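Local coordinates for GGDEF and EAL domain-containing protein (Vibrio cholerae O1 str. 2010EL-1786, PDB 6PWK), which binds the second messenger c-di-GMP and probably acts as a receptor in a circuit controlling large adhesins and biofilm formation, at residues V252-V256 and L269-I273. Coordinates in Å, arbitrary orientation, origin at the centre of the assembly. Residue numbers count along the deposited sequence, not the author numbering.
With MG (magnesium ion), chain E; C2E (9,9'-[(2R,3R,3aS,5S,7aR,9R,10R,10aS,12S,14aR)-3,5,10,12-tetrahydroxy-5,12-dioxidooctahydro-2H,7H-difuro[3,2-d:3',2'-j][1,3,7,9,2,8]tetraoxadiphosphacyclododecine-2,9-diyl]bis(2-amino-1,9-dihydro-6H-purin-6-one)), chain C.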
loop_
_atom_site.group_PDB
_atom_site.type_symbol
_atom_site.label_atom_id
_atom_site.label_comp_id
_atom_site.label_asym_id
_atom_site.label_seq_id
_atom_site.Cartn_x
_atom_site.Cartn_y
_atom_site.Cartn_z
ATOM N N VAL A 252 9.065 -0.081 -22.622
ATOM C CA VAL A 252 10.473 0.137 -22.936
ATOM C C VAL A 252 11.215 -1.190 -23.025
ATOM O O VAL A 252 12.015 -1.410 -23.942
ATOM C CB VAL A 252 11.110 1.075 -21.895
ATOM C CG1 VAL A 252 12.617 1.157 -22.101
ATOM C CG2 VAL A 252 10.476 2.459 -21.970
ATOM N N ILE A 253 10.956 -2.099 -22.081
ATOM C CA ILE A 253 11.628 -3.398 -22.090
ATOM C C ILE A 253 11.265 -4.179 -23.345
ATOM O O ILE A 253 12.123 -4.819 -23.966
ATOM C CB ILE A 253 11.290 -4.186 -20.812
ATOM C CG1 ILE A 253 11.890 -3.499 -19.586
ATOM C CG2 ILE A 253 11.796 -5.616 -20.913
ATOM C CD1 ILE A 253 11.450 -4.106 -18.274
ATOM N N GLU A 254 9.992 -4.134 -23.745
ATOM C CA GLU A 254 9.580 -4.808 -24.972
ATOM C C GLU A 254 10.304 -4.232 -26.182
ATOM O O GLU A 254 10.833 -4.978 -27.013
ATOM C CB GLU A 254 8.064 -4.702 -25.147
ATOM C CG GLU A 254 7.268 -5.627 -24.242
ATOM C CD GLU A 254 5.772 -5.406 -24.356
ATOM O OE1 GLU A 254 5.363 -4.353 -24.889
ATOM O OE2 GLU A 254 5.006 -6.286 -23.912
ATOM N N ARG A 255 10.351 -2.900 -26.288
ATOM C CA ARG A 255 11.000 -2.268 -27.433
ATOM C C ARG A 255 12.495 -2.564 -27.460
ATOM O O ARG A 255 13.074 -2.777 -28.531
ATOM C CB ARG A 255 10.752 -0.760 -27.410
ATOM C CG ARG A 255 9.287 -0.376 -27.558
ATOM C CD ARG A 255 8.828 -0.446 -29.006
ATOM N NE ARG A 255 9.099 0.795 -29.727
ATOM C CZ ARG A 255 10.156 0.996 -30.508
ATOM N NH1 ARG A 255 11.052 0.033 -30.680
ATOM N NH2 ARG A 255 10.315 2.161 -31.120
ATOM N N VAL A 256 13.137 -2.586 -26.290
ATOM C CA VAL A 256 14.565 -2.885 -26.232
ATOM C C VAL A 256 14.831 -4.328 -26.644
ATOM O O VAL A 256 15.775 -4.610 -27.392
ATOM C CB VAL A 256 15.116 -2.585 -24.826
ATOM C CG1 VAL A 256 16.508 -3.171 -24.662
ATOM C CG2 VAL A 256 15.138 -1.084 -24.578
ATOM N N LEU A 269 22.636 -3.846 -22.965
ATOM C CA LEU A 269 21.855 -2.622 -22.864
ATOM C C LEU A 269 21.354 -2.459 -21.436
ATOM O O LEU A 269 20.835 -3.410 -20.843
ATOM C CB LEU A 269 20.680 -2.638 -23.844
ATOM C CG LEU A 269 21.050 -2.652 -25.326
ATOM C CD1 LEU A 269 19.794 -2.625 -26.177
ATOM C CD2 LEU A 269 21.956 -1.477 -25.659
ATOM N N ALA A 270 21.509 -1.255 -20.893
ATOM C CA ALA A 270 21.087 -0.942 -19.535
ATOM C C ALA A 270 19.729 -0.254 -19.583
ATOM O O ALA A 270 19.606 0.848 -20.130
ATOM C CB ALA A 270 22.117 -0.060 -18.832
ATOM N N ILE A 271 18.716 -0.900 -19.010
ATOM C CA ILE A 271 17.351 -0.385 -18.996
ATOM C C ILE A 271 17.062 0.177 -17.611
ATOM O O ILE A 271 17.206 -0.528 -16.605
ATOM C CB ILE A 271 16.334 -1.475 -19.364
ATOM C CG1 ILE A 271 16.686 -2.111 -20.709
ATOM C CG2 ILE A 271 14.928 -0.897 -19.397
ATOM C CD1 ILE A 271 15.733 -3.212 -21.116
ATOM N N ASN A 272 16.648 1.442 -17.558
ATOM C CA ASN A 272 16.241 2.042 -16.294
ATOM C C ASN A 272 14.876 1.513 -15.868
ATOM O O ASN A 272 13.973 1.338 -16.691
ATOM C CB ASN A 272 16.191 3.566 -16.411
ATOM C CG ASN A 272 17.558 4.184 -16.626
ATOM O OD1 ASN A 272 18.351 4.306 -15.692
ATOM N ND2 ASN A 272 17.836 4.591 -17.859
ATOM N N ILE A 273 14.730 1.262 -14.570
ATOM C CA ILE A 273 13.479 0.791 -13.989
ATOM C C ILE A 273 13.085 1.747 -12.872
ATOM O O ILE A 273 13.901 2.053 -11.996
ATOM C CB ILE A 273 13.600 -0.647 -13.446
ATOM C CG1 ILE A 273 14.115 -1.596 -14.531
ATOM C CG2 ILE A 273 12.261 -1.128 -12.907
ATOM C CD1 ILE A 273 13.176 -1.757 -15.707
HETATM MG MG MG E . 20.299 5.329 -14.966
HETATM P P1 C2E C . 19.457 8.797 -15.335
HETATM O O2P C2E C . 19.552 7.341 -14.967
HETATM O O1P C2E C . 20.439 9.490 -14.432
HETATM O "O5'" C2E C . 20.013 9.079 -16.849
HETATM C "C5'" C2E C . 20.991 10.051 -17.016
HETATM C "C4'" C2E C . 20.255 11.355 -17.433
HETATM O "O4'" C2E C . 21.093 12.346 -17.506
HETATM C "C3'" C2E C . 19.700 11.241 -18.864
HETATM O "O3'" C2E C . 18.832 12.255 -19.024
HETATM C "C2'" C2E C . 20.961 11.555 -19.683
HETATM O "O2'" C2E C . 20.589 11.916 -21.080
HETATM C "C1'" C2E C . 21.340 12.642 -19.073
HETATM N N9 C2E C . 22.706 13.094 -19.136
HETATM C C8 C2E C . 23.288 11.965 -19.610
HETATM N N7 C2E C . 24.616 12.227 -19.719
HETATM C C5 C2E C . 24.840 13.472 -19.314
HETATM C C6 C2E C . 26.099 14.349 -19.188
HETATM O O6 C2E C . 27.171 13.949 -19.493
HETATM N N1 C2E C . 25.984 15.688 -18.696
HETATM C C2 C2E C . 24.712 16.241 -18.307
HETATM N N2 C2E C . 24.538 17.598 -17.797
HETATM N N3 C2E C . 23.545 15.383 -18.435
HETATM C C4 C2E C . 23.651 13.994 -18.948
HETATM P P11 C2E C . 17.359 11.756 -19.604
HETATM O O21 C2E C . 17.298 11.221 -21.010
HETATM O O11 C2E C . 16.473 12.976 -19.603
HETATM O O5A C2E C . 16.864 10.736 -18.404
HETATM C C5A C2E C . 16.472 11.423 -17.247
HETATM C C4A C2E C . 15.938 10.471 -16.254
HETATM O O4A C2E C . 14.809 9.975 -16.687
HETATM C C3A C2E C . 16.997 9.178 -16.047
HETATM O O3A C2E C . 17.999 9.495 -14.972
HETATM C C2A C2E C . 16.302 8.228 -15.712
HETATM O O2A C2E C . 16.156 8.193 -14.213
HETATM C C1A C2E C . 14.866 8.487 -16.430
HETATM N N91 C2E C . 14.779 7.800 -17.545
HETATM C C81 C2E C . 15.276 8.075 -18.761
HETATM N N71 C2E C . 14.907 7.055 -19.559
HETATM C C51 C2E C . 14.204 6.185 -18.840
HETATM C C61 C2E C . 13.538 4.862 -19.197
HETATM O O61 C2E C . 13.621 4.471 -20.306
HETATM N N11 C2E C . 12.828 4.106 -18.211
HETATM C C21 C2E C . 12.735 4.594 -16.864
HETATM N N21 C2E C . 12.011 3.822 -15.864
HETATM N N31 C2E C . 13.381 5.864 -16.531
HETATM C C41 C2E C . 14.119 6.647 -17.567
#
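Helix segment 252-256 runs nearly antiparallel to strand 269-272, at 165°, with the two short axes 9.7 Å apart at closest approach; Ile253 lies over Ile271 (CA to CA 7.2 Å). The side chains that meet are all aliphatic. Ile271 points toward the helix and fits among three of its residues: its CD1 sits 3.6 Å from Val256 CG1, while its CG2 lies 4.0 Å from Ile253 CG1 and 4.1 Å from Val252 CG1. Val256 also meets Leu269, CG1 to CD1 at 3.7 Å. Helix 245-261 here packs on the outside of the parallel strands of the EAL domain's TIM-barrel-like fold and leads into strand 269-272, which pairs in parallel with strands 214-225 and 301-305. Beyond the strand end, Ile273 CD1 reaches Ile253 CD1 at 3.9 Å. Ala270 faces away from the helix, and Asn272 binds magnesium together with Glu218, Glu304, Asp334 and a c-di-GMP phosphate oxygen. The ligand comes close to the helix as well, its O61 lying 3.9 Å from Val252 CG1.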